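Local coordinates for NBS-LRR class disease resistance protein (Oryza sativa subsp. japonica, PDB 6FU9) that probably serves as the integrated heavy-metal-associated decoy domain of a rice NLR immune receptor, through which a fungal effector is recognised, at residues M25-S30 with V60-K65. Sequence-based numbering, arbitrary orientation.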
ATOM      1  N   MET A  25      -2.134 -13.028   8.116  1.00 20.40           N
ATOM      2  CA  MET A  25      -1.601 -12.172   9.155  1.00 20.56           C
ATOM      3  C   MET A  25      -0.683 -12.987  10.087  1.00 21.01           C
ATOM      4  O   MET A  25       0.358 -12.480  10.521  1.00 19.75           O
ATOM      5  CB  MET A  25      -2.676 -11.283   9.859  1.00 27.36           C
ATOM      6  CG  MET A  25      -3.096  -9.833   9.200  1.00 22.34           C
ATOM      7  SD  MET A  25      -4.313  -9.134  10.213  1.00 42.80           S
ATOM      8  CE  MET A  25      -5.622 -10.374  10.240  1.00 45.65           C
ATOM      9  N   SER A  26      -1.030 -14.233  10.389  1.00 20.26           N
ATOM     10  CA  SER A  26      -0.220 -15.061  11.241  0.50 20.12           C
ATOM     11  C   SER A  26       1.153 -15.377  10.611  1.00 18.31           C
ATOM     12  O   SER A  26       2.187 -15.325  11.279  1.00 19.31           O
ATOM     13  CB  SER A  26      -0.979 -16.344  11.552  0.50 24.59           C
ATOM     14  OG  SER A  26      -0.245 -17.056  12.492  0.50 27.07           O
ATOM     15  N   LEU A  27       1.127 -15.745   9.350  1.00 16.51           N
ATOM     16  CA  LEU A  27       2.368 -16.036   8.618  1.00 17.00           C
ATOM     17  C   LEU A  27       3.275 -14.814   8.577  1.00 15.59           C
ATOM     18  O   LEU A  27       4.461 -14.915   8.893  1.00 16.33           O
ATOM     19  CB  LEU A  27       2.040 -16.509   7.213  1.00 18.24           C
ATOM     20  CG  LEU A  27       3.179 -16.960   6.316  1.00 18.83           C
ATOM     21  CD1 LEU A  27       2.529 -17.807   5.206  1.00 22.94           C
ATOM     22  CD2 LEU A  27       3.903 -15.824   5.716  1.00 22.40           C
ATOM     23  N   VAL A  28       2.718 -13.674   8.266  1.00 15.13           N
ATOM     24  CA  VAL A  28       3.525 -12.467   8.212  1.00 14.59           C
ATOM     25  C   VAL A  28       4.050 -12.099   9.552  1.00 15.79           C
ATOM     26  O   VAL A  28       5.259 -11.766   9.703  1.00 16.19           O
ATOM     27  CB  VAL A  28       2.727 -11.320   7.553  1.00 15.25           C
ATOM     28  CG1 VAL A  28       3.546 -10.029   7.558  1.00 15.22           C
ATOM     29  CG2 VAL A  28       2.335 -11.631   6.153  1.00 16.87           C
ATOM     30  N   ALA A  29       3.240 -12.143  10.592  1.00 16.53           N
ATOM     31  CA  ALA A  29       3.686 -11.799  11.923  1.00 17.91           C
ATOM     32  C   ALA A  29       4.799 -12.716  12.455  1.00 18.17           C
ATOM     33  O   ALA A  29       5.560 -12.310  13.324  1.00 20.39           O
ATOM     34  CB  ALA A  29       2.495 -11.720  12.864  1.00 20.82           C
ATOM     35  N   SER A  30       4.845 -13.922  11.944  1.00 17.73           N
ATOM     36  CA  SER A  30       5.904 -14.840  12.357  0.50 18.60           C
ATOM     37  C   SER A  30       7.195 -14.725  11.552  1.00 16.36           C
ATOM     38  O   SER A  30       8.129 -15.434  11.821  1.00 19.38           O
ATOM     39  CB  SER A  30       5.444 -16.302  12.382  0.50 21.11           C
ATOM     40  OG  SER A  30       4.976 -16.612  13.694  0.50 29.40           O
ATOM     41  N   VAL A  60       7.197 -13.449   0.099  1.00 15.77           N
ATOM     42  CA  VAL A  60       6.266 -13.643  -0.968  1.00 15.97           C
ATOM     43  C   VAL A  60       6.104 -15.103  -1.382  1.00 17.66           C
ATOM     44  O   VAL A  60       5.003 -15.553  -1.691  1.00 17.29           O
ATOM     45  CB  VAL A  60       6.502 -12.701  -2.125  1.00 17.32           C
ATOM     46  CG1 VAL A  60       7.692 -13.168  -2.983  1.00 19.68           C
ATOM     47  CG2 VAL A  60       5.261 -12.557  -2.976  1.00 18.90           C
ATOM     48  N   SER A  61       7.197 -15.854  -1.374  1.00 17.41           N
ATOM     49  CA  SER A  61       7.150 -17.263  -1.665  1.00 19.15           C
ATOM     50  C   SER A  61       6.273 -18.014  -0.666  1.00 17.92           C
ATOM     51  O   SER A  61       5.422 -18.870  -1.042  1.00 18.81           O
ATOM     52  CB  SER A  61       8.606 -17.817  -1.714  1.00 23.19           C
ATOM     53  OG  SER A  61       8.584 -19.193  -1.837  1.00 27.22           O
ATOM     54  N   ALA A  62       6.455 -17.702   0.612  1.00 16.97           N
ATOM     55  CA  ALA A  62       5.692 -18.371   1.654  1.00 16.61           C
ATOM     56  C   ALA A  62       4.208 -18.034   1.498  1.00 16.02           C
ATOM     57  O   ALA A  62       3.350 -18.929   1.606  1.00 17.58           O
ATOM     58  CB  ALA A  62       6.207 -17.961   3.031  1.00 17.36           C
ATOM     59  N   LEU A  63       3.902 -16.779   1.203  1.00 15.38           N
ATOM     60  CA  LEU A  63       2.486 -16.389   0.996  1.00 14.71           C
ATOM     61  C   LEU A  63       1.883 -17.108  -0.163  1.00 15.96           C
ATOM     62  O   LEU A  63       0.689 -17.564  -0.087  1.00 17.07           O
ATOM     63  CB  LEU A  63       2.387 -14.856   0.811  1.00 15.01           C
ATOM     64  CG  LEU A  63       2.613 -14.046   2.067  1.00 15.13           C
ATOM     65  CD1 LEU A  63       2.876 -12.589   1.744  1.00 16.52           C
ATOM     66  CD2 LEU A  63       1.473 -14.150   3.039  1.00 17.01           C
ATOM     67  N   ARG A  64       2.618 -17.301  -1.247  1.00 16.24           N
ATOM     68  CA  ARG A  64       2.113 -18.001  -2.409  1.00 16.56           C
ATOM     69  C   ARG A  64       1.845 -19.467  -2.098  1.00 18.41           C
ATOM     70  O   ARG A  64       0.918 -20.033  -2.674  1.00 20.62           O
ATOM     71  CB  ARG A  64       3.137 -17.817  -3.551  1.00 17.59           C
ATOM     72  CG  ARG A  64       3.047 -16.438  -4.144  1.00 17.40           C
ATOM     73  CD  ARG A  64       4.151 -16.163  -5.128  1.00 20.13           C
ATOM     74  NE  ARG A  64       3.994 -14.808  -5.664  1.00 19.74           N
ATOM     75  CZ  ARG A  64       4.963 -14.105  -6.279  1.00 22.33           C
ATOM     76  NH1 ARG A  64       6.219 -14.557  -6.314  1.00 27.35           N
ATOM     77  NH2 ARG A  64       4.698 -12.911  -6.757  1.00 22.29           N
ATOM     78  N   LYS A  65       2.640 -20.091  -1.234  1.00 17.10           N
ATOM     79  CA  LYS A  65       2.447 -21.510  -0.895  1.00 19.12           C
ATOM     80  C   LYS A  65       1.296 -21.726   0.057  1.00 21.47           C
ATOM     81  O   LYS A  65       0.605 -22.739  -0.054  1.00 21.79           O
ATOM     82  CB  LYS A  65       3.743 -22.103  -0.291  1.00 21.65           C
ATOM     83  CG  LYS A  65       4.846 -22.265  -1.337  1.00 23.73           C
ATOM     84  CD  LYS A  65       6.104 -22.996  -0.847  1.00 31.15           C
ATOM     85  CE  LYS A  65       6.853 -22.214   0.168  1.00 29.01           C
ATOM     86  NZ  LYS A  65       8.143 -22.918   0.420  1.00 22.54           N
TER
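Leu27 bridges the two helices of this HMA-like domain, a ferredoxin-like fold with the βαββαβ order of elements, by setting both methyls against helix 56-66, CD2 on side chains and CD1 on the backbone. CD2 meets Leu63 CD2 at 4.0 Å and also lies near the methyl of Ala62, whereas CD1 rests 3.9 Å from Ala62 O. Since CG of Leu27 stands anti to the backbone N (chi1 -176°), the branch extends across the gap, its side chain leaving the backbone toward the partner helix. Ala62 likewise faces Leu27: its single methyl meets CD2 while its carbonyl meets CD1.

Leu63 approaches differently. Its side chain leaves the backbone to one side of helix 18-29, yet its end swings nearer, bringing CD2 to two neighbours, whose side chains it crosses at a slant: besides Leu27 it touches Val28 CG2 at 4.1 Å. The side chains that meet are all aliphatic, with one methyl set against a backbone carbonyl; the contact is modest, burying 159 Å² in total.

The axes are consistent with this scale. The short helical segments run nearly antiparallel, at 155°, and approach no closer than 10.6 Å. Their nearest CA atoms, those of Leu27 and Leu63, are 7.6 Å apart. At this spacing the contact is made largely by the ends of the two leucines.

Further out, the sheet beneath positions the buried pair: Val28 packs on Val34 and Val37 of strand 34-40, and Leu63 on Phe11 of strand 7-12, so their contact lies on the sheet side of the interface. Leu27, only partly buried, also touches Leu59 and Lys66 of the opposing helix. Helix 18-29 ends just beyond the contact, where Thr31 OG1 hydrogen-bonds to Leu27 O and Ser30 N reaches Ser26 O at 3.1 Å.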